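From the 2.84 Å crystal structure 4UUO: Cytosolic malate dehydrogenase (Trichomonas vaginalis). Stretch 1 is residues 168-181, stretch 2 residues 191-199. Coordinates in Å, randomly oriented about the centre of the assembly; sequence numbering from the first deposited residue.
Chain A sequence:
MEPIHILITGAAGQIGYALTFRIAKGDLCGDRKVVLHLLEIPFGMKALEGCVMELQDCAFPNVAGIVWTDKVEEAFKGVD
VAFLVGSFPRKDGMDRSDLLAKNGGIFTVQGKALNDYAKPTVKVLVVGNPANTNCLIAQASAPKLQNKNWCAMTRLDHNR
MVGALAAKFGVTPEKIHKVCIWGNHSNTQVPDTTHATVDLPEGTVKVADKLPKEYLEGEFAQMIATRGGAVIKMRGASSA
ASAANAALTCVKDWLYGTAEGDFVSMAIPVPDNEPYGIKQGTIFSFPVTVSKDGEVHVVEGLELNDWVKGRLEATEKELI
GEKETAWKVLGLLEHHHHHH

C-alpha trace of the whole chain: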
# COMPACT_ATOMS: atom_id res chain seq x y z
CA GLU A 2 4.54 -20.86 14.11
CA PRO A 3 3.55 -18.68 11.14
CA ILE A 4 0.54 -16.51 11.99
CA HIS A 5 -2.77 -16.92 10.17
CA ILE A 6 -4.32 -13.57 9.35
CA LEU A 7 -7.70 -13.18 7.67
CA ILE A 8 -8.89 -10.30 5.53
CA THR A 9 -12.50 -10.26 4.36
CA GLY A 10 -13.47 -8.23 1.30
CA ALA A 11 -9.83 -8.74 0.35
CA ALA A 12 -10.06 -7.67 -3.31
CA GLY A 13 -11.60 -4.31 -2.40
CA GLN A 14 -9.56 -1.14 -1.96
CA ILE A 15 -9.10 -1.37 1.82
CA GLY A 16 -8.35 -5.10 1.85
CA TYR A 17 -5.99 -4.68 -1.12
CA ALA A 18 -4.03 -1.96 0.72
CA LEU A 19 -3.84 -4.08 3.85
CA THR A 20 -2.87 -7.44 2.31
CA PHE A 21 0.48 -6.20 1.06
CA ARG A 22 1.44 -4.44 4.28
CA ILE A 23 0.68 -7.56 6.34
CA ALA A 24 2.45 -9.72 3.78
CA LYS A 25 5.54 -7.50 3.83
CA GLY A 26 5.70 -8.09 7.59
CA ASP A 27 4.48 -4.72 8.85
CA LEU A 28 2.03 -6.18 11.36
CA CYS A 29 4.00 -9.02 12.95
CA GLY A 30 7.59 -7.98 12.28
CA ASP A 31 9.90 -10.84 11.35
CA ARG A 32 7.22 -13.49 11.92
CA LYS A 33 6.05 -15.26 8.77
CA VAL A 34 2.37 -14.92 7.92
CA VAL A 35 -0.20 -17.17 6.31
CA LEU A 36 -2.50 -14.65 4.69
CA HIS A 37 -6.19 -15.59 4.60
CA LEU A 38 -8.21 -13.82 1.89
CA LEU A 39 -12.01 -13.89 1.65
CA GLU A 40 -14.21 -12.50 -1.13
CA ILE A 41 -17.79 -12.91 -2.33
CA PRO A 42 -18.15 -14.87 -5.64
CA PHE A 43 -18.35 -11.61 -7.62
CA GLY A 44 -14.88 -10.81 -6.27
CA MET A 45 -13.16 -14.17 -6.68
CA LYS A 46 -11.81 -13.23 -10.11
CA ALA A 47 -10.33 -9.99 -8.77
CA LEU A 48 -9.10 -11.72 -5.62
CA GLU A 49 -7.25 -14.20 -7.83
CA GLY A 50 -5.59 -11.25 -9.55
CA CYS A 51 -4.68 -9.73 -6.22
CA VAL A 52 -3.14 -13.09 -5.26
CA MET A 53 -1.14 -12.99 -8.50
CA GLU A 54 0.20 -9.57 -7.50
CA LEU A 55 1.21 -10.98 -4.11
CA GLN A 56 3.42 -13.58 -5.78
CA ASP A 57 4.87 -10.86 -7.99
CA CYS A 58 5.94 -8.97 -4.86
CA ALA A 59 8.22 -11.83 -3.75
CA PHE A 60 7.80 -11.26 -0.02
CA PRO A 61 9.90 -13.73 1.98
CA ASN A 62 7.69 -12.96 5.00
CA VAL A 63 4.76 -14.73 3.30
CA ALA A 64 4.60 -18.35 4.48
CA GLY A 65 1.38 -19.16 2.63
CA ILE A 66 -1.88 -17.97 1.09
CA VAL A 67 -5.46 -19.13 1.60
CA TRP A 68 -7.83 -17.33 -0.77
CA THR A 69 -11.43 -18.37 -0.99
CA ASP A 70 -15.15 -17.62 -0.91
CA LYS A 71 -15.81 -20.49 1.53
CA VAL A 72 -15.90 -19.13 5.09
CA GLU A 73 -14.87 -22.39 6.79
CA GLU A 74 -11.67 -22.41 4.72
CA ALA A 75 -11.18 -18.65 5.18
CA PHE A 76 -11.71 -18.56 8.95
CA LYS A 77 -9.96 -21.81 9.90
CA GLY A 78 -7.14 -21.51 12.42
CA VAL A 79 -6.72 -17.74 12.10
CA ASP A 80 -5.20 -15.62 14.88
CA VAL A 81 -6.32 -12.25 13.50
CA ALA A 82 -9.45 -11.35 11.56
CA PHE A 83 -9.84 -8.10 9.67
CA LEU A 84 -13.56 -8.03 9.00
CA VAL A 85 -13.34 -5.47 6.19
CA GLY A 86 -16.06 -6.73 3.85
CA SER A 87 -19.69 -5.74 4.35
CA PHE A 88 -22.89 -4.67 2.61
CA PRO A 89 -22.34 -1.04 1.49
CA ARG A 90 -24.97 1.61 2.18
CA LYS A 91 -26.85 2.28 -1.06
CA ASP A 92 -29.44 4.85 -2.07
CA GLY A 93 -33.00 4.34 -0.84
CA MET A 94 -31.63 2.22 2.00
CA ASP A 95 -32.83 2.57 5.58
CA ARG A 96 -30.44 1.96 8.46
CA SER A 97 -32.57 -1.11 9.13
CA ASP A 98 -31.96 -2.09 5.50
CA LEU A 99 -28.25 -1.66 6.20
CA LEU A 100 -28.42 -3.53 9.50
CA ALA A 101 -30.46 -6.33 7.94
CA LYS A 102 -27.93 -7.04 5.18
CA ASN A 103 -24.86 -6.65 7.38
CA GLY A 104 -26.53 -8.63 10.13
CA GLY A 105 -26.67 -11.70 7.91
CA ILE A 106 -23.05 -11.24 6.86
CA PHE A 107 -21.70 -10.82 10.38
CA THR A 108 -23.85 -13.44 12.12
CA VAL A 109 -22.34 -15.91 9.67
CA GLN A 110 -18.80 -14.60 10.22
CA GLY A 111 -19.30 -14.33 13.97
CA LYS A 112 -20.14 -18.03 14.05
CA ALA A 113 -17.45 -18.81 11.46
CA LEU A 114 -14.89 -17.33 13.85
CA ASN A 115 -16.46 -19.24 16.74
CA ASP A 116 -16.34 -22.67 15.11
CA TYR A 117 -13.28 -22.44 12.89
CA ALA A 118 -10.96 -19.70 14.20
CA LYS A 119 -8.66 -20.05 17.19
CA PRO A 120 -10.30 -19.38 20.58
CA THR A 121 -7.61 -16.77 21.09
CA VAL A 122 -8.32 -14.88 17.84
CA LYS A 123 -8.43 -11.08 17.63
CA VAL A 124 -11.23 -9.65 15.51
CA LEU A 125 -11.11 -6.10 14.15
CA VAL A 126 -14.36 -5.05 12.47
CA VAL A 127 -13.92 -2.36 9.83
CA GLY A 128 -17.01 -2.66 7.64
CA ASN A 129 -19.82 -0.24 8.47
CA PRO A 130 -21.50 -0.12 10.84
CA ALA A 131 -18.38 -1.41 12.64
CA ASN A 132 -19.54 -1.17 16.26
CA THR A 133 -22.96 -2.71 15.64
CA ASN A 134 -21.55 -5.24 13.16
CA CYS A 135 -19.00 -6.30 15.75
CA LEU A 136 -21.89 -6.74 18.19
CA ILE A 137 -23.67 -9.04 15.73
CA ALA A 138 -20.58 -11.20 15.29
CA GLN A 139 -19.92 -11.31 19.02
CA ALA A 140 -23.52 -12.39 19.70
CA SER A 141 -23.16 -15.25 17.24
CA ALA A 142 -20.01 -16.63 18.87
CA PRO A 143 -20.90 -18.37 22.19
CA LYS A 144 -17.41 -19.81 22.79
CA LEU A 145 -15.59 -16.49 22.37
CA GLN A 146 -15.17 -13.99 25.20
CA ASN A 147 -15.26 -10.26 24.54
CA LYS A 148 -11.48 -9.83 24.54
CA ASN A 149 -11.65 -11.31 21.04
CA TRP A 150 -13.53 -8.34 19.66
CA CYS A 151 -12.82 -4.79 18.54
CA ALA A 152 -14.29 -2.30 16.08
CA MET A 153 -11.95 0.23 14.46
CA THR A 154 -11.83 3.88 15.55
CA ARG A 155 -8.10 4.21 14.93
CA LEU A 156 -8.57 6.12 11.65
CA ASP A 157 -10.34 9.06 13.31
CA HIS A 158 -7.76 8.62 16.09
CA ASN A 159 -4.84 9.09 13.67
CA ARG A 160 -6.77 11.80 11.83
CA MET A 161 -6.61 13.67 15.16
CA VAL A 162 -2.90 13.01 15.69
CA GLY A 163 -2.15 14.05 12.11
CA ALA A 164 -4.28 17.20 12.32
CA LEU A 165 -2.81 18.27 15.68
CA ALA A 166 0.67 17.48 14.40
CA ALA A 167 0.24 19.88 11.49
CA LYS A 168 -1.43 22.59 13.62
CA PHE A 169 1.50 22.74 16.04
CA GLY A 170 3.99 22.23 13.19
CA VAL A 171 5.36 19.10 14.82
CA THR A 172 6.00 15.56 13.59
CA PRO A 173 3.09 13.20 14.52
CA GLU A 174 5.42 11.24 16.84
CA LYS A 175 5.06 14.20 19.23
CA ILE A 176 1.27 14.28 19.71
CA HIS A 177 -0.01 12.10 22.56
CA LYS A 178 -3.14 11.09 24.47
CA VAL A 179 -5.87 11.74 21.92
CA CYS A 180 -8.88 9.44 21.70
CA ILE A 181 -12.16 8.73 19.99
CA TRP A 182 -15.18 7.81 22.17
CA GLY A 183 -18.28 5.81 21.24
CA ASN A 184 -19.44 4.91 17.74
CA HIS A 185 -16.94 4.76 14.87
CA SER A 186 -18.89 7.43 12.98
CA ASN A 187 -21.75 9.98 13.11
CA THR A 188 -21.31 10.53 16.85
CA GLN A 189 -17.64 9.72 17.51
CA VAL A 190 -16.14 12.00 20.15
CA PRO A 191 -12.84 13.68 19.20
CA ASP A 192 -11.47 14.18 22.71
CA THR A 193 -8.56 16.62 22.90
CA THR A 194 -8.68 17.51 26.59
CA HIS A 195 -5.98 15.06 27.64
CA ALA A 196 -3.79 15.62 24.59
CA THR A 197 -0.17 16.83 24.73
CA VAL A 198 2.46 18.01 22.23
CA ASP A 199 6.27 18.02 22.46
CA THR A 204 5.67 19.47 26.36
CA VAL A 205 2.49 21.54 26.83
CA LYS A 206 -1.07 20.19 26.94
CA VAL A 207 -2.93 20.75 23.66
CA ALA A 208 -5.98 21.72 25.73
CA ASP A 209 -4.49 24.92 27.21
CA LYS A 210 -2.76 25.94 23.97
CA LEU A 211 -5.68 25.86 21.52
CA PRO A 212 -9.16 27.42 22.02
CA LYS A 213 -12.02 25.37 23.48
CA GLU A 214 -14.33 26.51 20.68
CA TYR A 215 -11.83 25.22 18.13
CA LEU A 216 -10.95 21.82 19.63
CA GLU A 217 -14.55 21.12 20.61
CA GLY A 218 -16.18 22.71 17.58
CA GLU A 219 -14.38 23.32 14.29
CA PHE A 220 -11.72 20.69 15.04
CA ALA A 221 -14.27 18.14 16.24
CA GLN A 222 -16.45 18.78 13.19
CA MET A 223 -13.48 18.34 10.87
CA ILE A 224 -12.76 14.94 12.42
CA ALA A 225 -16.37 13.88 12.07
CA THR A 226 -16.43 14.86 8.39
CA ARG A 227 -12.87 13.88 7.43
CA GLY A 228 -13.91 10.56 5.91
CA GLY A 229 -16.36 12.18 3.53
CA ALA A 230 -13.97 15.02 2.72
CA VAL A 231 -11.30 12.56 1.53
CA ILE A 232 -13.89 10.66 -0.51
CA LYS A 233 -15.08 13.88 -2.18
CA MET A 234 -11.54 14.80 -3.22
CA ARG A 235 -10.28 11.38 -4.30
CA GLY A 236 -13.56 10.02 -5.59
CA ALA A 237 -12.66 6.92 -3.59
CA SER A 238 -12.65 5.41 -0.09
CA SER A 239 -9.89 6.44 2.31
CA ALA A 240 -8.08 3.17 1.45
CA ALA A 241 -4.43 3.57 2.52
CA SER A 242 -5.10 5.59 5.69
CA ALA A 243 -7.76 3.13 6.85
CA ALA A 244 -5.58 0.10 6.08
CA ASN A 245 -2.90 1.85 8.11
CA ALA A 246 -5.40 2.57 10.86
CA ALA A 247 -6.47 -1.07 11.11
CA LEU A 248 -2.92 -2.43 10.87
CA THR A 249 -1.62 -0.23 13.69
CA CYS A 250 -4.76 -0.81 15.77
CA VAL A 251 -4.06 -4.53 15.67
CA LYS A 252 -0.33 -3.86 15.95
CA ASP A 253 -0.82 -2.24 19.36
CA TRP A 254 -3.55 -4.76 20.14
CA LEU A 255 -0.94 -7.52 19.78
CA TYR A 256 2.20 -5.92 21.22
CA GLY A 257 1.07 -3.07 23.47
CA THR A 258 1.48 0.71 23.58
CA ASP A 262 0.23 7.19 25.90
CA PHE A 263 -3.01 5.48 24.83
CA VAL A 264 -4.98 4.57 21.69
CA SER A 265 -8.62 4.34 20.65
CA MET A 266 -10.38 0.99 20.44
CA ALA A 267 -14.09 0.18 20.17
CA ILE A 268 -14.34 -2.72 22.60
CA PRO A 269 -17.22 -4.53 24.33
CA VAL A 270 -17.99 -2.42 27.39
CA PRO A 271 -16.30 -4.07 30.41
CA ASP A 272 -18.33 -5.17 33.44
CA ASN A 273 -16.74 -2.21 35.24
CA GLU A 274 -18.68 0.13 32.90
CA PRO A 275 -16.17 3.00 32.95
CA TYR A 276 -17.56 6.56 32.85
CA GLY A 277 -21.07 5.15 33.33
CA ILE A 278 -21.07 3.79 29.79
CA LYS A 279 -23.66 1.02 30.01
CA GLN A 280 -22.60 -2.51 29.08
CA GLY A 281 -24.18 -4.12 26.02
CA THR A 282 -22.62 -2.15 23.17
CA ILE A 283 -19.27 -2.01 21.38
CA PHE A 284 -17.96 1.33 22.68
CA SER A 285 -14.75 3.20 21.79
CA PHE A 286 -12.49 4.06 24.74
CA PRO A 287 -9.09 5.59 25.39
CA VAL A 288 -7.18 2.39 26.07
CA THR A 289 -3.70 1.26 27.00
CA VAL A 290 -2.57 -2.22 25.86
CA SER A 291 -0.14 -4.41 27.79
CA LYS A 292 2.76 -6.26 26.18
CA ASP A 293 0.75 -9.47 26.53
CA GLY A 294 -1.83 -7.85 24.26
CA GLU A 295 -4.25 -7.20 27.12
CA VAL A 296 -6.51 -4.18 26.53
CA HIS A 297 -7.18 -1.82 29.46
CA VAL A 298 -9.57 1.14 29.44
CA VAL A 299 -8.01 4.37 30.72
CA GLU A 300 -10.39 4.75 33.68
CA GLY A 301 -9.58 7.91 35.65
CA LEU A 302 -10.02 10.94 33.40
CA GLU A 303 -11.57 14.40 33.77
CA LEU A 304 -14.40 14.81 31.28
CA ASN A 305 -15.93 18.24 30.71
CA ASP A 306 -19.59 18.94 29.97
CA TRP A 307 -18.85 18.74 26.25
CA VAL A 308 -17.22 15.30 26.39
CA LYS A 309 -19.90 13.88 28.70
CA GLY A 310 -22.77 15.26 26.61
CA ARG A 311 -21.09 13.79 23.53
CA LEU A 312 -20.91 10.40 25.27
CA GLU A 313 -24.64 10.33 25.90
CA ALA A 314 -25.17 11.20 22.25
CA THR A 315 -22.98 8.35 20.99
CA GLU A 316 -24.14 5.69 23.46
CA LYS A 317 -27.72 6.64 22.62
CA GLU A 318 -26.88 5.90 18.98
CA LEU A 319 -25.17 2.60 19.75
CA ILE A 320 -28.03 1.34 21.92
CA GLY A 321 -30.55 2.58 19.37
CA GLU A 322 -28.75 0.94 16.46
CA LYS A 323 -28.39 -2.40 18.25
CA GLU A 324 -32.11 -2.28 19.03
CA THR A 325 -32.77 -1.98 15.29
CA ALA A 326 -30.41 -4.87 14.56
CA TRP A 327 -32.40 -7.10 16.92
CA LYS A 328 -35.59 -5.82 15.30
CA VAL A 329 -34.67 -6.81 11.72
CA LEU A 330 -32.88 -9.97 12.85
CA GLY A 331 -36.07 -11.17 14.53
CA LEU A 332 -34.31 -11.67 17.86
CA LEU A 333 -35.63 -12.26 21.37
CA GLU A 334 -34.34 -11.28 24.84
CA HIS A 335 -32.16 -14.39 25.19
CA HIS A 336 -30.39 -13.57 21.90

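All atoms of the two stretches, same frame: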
# COMPACT_ATOMS: atom_id res chain seq x y z
N LYS A 168 -1.05 21.33 12.98
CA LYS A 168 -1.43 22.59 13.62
C LYS A 168 -0.28 23.16 14.43
O LYS A 168 0.00 24.36 14.35
CB LYS A 168 -2.66 22.39 14.51
CG LYS A 168 -3.35 23.67 14.97
CD LYS A 168 -4.25 24.23 13.88
CE LYS A 168 -5.12 25.37 14.40
NZ LYS A 168 -4.31 26.50 14.92
N PHE A 169 0.38 22.31 15.21
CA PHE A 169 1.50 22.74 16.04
C PHE A 169 2.83 22.74 15.27
O PHE A 169 3.86 23.17 15.80
CB PHE A 169 1.63 21.84 17.28
CG PHE A 169 0.53 22.02 18.29
CD1 PHE A 169 0.65 22.94 19.31
CD2 PHE A 169 -0.63 21.25 18.22
CE1 PHE A 169 -0.36 23.11 20.25
CE2 PHE A 169 -1.64 21.41 19.15
CZ PHE A 169 -1.51 22.33 20.17
N GLY A 170 2.80 22.27 14.03
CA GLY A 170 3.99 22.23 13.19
C GLY A 170 5.01 21.22 13.67
O GLY A 170 6.21 21.41 13.52
N VAL A 171 4.51 20.13 14.26
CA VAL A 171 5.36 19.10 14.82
C VAL A 171 5.14 17.78 14.09
O VAL A 171 4.07 17.55 13.52
CB VAL A 171 5.07 18.89 16.32
CG1 VAL A 171 6.26 18.26 17.00
CG2 VAL A 171 4.75 20.21 16.99
N THR A 172 6.15 16.92 14.10
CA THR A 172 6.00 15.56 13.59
C THR A 172 5.01 14.78 14.46
O THR A 172 5.01 14.95 15.69
CB THR A 172 7.37 14.83 13.55
OG1 THR A 172 7.17 13.42 13.66
CG2 THR A 172 8.25 15.30 14.69
N PRO A 173 4.17 13.93 13.84
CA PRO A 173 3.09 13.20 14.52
C PRO A 173 3.56 12.33 15.70
O PRO A 173 2.75 12.00 16.57
CB PRO A 173 2.49 12.32 13.41
CG PRO A 173 3.49 12.34 12.31
CD PRO A 173 4.19 13.65 12.39
N GLU A 174 4.84 11.98 15.72
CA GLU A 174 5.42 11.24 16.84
C GLU A 174 5.30 12.02 18.16
O GLU A 174 5.43 11.44 19.24
CB GLU A 174 6.89 10.94 16.55
CG GLU A 174 7.76 12.18 16.55
CD GLU A 174 9.07 11.99 15.81
OE1 GLU A 174 9.26 10.92 15.19
OE2 GLU A 174 9.90 12.92 15.84
N LYS A 175 5.05 13.32 18.06
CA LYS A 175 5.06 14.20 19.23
C LYS A 175 3.68 14.76 19.58
O LYS A 175 3.57 15.85 20.15
CB LYS A 175 6.05 15.34 19.00
CG LYS A 175 7.49 14.85 18.92
CD LYS A 175 8.39 15.83 18.20
CE LYS A 175 9.74 15.20 17.90
NZ LYS A 175 10.41 15.88 16.76
N ILE A 176 2.63 14.01 19.24
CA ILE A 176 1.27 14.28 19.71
C ILE A 176 0.82 13.04 20.48
O ILE A 176 0.90 11.93 19.98
CB ILE A 176 0.29 14.58 18.55
CG1 ILE A 176 0.77 15.76 17.71
CG2 ILE A 176 -1.11 14.86 19.09
CD1 ILE A 176 0.63 17.10 18.39
N HIS A 177 0.34 13.24 21.71
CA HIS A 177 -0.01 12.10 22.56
C HIS A 177 -1.40 12.24 23.17
O HIS A 177 -1.97 13.33 23.20
CB HIS A 177 1.02 11.92 23.69
CG HIS A 177 2.43 12.21 23.28
ND1 HIS A 177 3.19 11.33 22.55
CD2 HIS A 177 3.22 13.29 23.50
CE1 HIS A 177 4.39 11.85 22.34
NE2 HIS A 177 4.43 13.04 22.90
N LYS A 178 -1.94 11.12 23.64
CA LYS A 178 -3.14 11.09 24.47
C LYS A 178 -4.40 11.69 23.84
O LYS A 178 -5.18 12.37 24.51
CB LYS A 178 -2.86 11.78 25.81
CG LYS A 178 -1.79 11.09 26.65
CD LYS A 178 -1.47 11.89 27.90
CE LYS A 178 -0.23 11.35 28.59
NZ LYS A 178 0.13 12.16 29.79
N VAL A 179 -4.59 11.44 22.55
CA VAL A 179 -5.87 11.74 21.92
C VAL A 179 -6.71 10.48 21.98
O VAL A 179 -6.19 9.40 22.24
CB VAL A 179 -5.72 12.21 20.45
CG1 VAL A 179 -4.75 13.38 20.35
CG2 VAL A 179 -5.27 11.06 19.56
N CYS A 180 -8.02 10.61 21.76
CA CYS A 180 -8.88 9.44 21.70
C CYS A 180 -10.22 9.73 21.06
O CYS A 180 -10.71 10.86 21.08
CB CYS A 180 -9.10 8.86 23.11
SG CYS A 180 -9.91 9.98 24.28
N ILE A 181 -10.80 8.69 20.47
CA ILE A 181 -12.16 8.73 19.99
C ILE A 181 -13.05 7.93 20.95
O ILE A 181 -12.69 6.82 21.35
CB ILE A 181 -12.27 8.16 18.55
CG1 ILE A 181 -11.55 9.07 17.55
CG2 ILE A 181 -13.73 7.94 18.16
CD1 ILE A 181 -12.25 10.42 17.30
N PRO A 191 -14.25 13.28 19.25
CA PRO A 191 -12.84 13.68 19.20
C PRO A 191 -12.44 14.38 20.49
O PRO A 191 -12.71 15.57 20.64
CB PRO A 191 -12.78 14.64 18.00
CG PRO A 191 -14.06 14.41 17.24
CD PRO A 191 -15.06 14.04 18.29
N ASP A 192 -11.80 13.65 21.40
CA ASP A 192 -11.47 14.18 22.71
C ASP A 192 -10.02 14.68 22.76
O ASP A 192 -9.08 13.90 22.66
CB ASP A 192 -11.71 13.12 23.79
CG ASP A 192 -11.52 13.65 25.19
OD1 ASP A 192 -11.37 14.88 25.37
OD2 ASP A 192 -11.54 12.83 26.14
N THR A 193 -9.87 15.99 22.91
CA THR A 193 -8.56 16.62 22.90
C THR A 193 -8.25 17.32 24.21
O THR A 193 -7.49 18.29 24.23
CB THR A 193 -8.44 17.67 21.77
OG1 THR A 193 -9.69 18.37 21.65
CG2 THR A 193 -8.12 16.99 20.46
N THR A 194 -8.84 16.84 25.30
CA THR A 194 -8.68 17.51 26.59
C THR A 194 -7.61 16.85 27.45
O THR A 194 -7.29 17.34 28.53
CB THR A 194 -10.01 17.53 27.35
OG1 THR A 194 -10.39 16.19 27.69
CG2 THR A 194 -11.09 18.16 26.49
N HIS A 195 -7.06 15.75 26.96
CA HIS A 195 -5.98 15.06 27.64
C HIS A 195 -4.73 15.06 26.77
O HIS A 195 -3.69 14.53 27.15
CB HIS A 195 -6.36 13.62 27.97
CG HIS A 195 -7.83 13.41 28.15
ND1 HIS A 195 -8.49 13.67 29.34
CD2 HIS A 195 -8.78 12.97 27.29
CE1 HIS A 195 -9.77 13.40 29.20
NE2 HIS A 195 -9.98 12.97 27.96
N ALA A 196 -4.84 15.67 25.59
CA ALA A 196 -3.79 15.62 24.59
C ALA A 196 -2.60 16.53 24.92
O ALA A 196 -2.76 17.59 25.53
CB ALA A 196 -4.35 15.97 23.22
N THR A 197 -1.41 16.08 24.52
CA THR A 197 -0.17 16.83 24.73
C THR A 197 0.64 16.92 23.43
O THR A 197 0.38 16.18 22.49
CB THR A 197 0.70 16.19 25.84
OG1 THR A 197 1.09 14.87 25.44
CG2 THR A 197 -0.06 16.11 27.15
N VAL A 198 1.61 17.83 23.40
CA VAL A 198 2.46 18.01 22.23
C VAL A 198 3.87 18.43 22.65
O VAL A 198 4.05 19.33 23.47
CB VAL A 198 1.88 19.07 21.25
CG1 VAL A 198 1.50 20.35 21.98
CG2 VAL A 198 2.85 19.35 20.10
N ASP A 199 4.88 17.75 22.10
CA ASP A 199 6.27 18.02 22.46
C ASP A 199 6.82 19.23 21.71
O ASP A 199 6.80 19.26 20.47
CB ASP A 199 7.13 16.79 22.18
CG ASP A 199 6.71 15.58 23.01
OD1 ASP A 199 6.31 15.76 24.18
OD2 ASP A 199 6.79 14.45 22.48

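The antiparallel pairing of these two stretches is broken in the middle: it runs as two short ladders whose register shifts by two residues between H177 and C180, with loops between them. In the first ladder I176 lies across from V198 and H177 across from T197; in the second C180 pairs with D192 and I181 with P191.

The first ladder carries most of the polar bonding. H177 and T197 form a reciprocal pair, H177 N donating to T197 O at 3.0 Å and T197 N to H177 O at 3.1 Å. Two residues along, D199 N donates to K175 O at 3.0 Å, so main-chain bonds bracket the non-hydrogen-bonded pair I176 and V198. There the strands approach through CA-H...O contacts, V198 CA to K175 O at 3.2 Å and I176 CA to T197 O at 3.5 Å.

A side-chain bond reinforces this end. H177 NE2 donates to D199 OD2 at 2.8 Å, the carboxylate oxygen lying at the edge of the imidazole, near its plane, where a ring nitrogen can direct its hydrogen. T197 OG1 also sits at that edge, 3.3 Å from H177 CD2. The aliphatic part of K175 passes the same carboxylate, with K175 CG 3.7 Å from D199 OD2, while its end leads away and K175 NZ forms a salt bridge with E174 OE2 at 3.1 Å.

On the face of the sheet bearing I176 and V198 the contact is apolar. V198 CG1 lies over one face of the F169 ring, 3.9 Å from its centroid and 16° off the normal, a CH-pi contact. Its other methyl, V198 CG2, meets V171 CG2 at 3.7 Å and I176 CD1 at 3.6 Å. V198 CG2 also lies 4.0 Å from F169 CG, so both methyls of the buried valine pack into this apolar patch. Between F169 and V171, G170 leaves the helix with positive phi, a conformation glycine adopts readily.

Where the register shifts, K178 also has positive phi (59°) and its backbone does not continue the ladder: K178 O and A196 N are 3.5 Å apart, but the angle is too poor for a hydrogen bond. K178 CB packs 3.2 Å from H195 O and K178 CD 3.5 Å from it, although K178 as a whole remains exposed. The small A196 side chain fits beside V179, A196 CB to V179 CG1 being 3.9 Å.

The second ladder is joined by one hydrogen bond, D192 N to C180 O at 3.0 Å; P191, lacking an amide hydrogen, occupies the non-hydrogen-bonded pair, where I181 CD1 reaches P191 CB at 4.3 Å. C180 SG packs 3.7 Å from D192 CB and lies obliquely to the H195 ring. The buried D192 carboxylate organises its own turn: D192 OD1 accepts from T194 N at 3.2 Å and T194 OG1 at 2.8 Å, and D192 OD2 from H195 NE2 at a very short 2.4 Å. Altogether 757 Å² is buried, summed over both stretches.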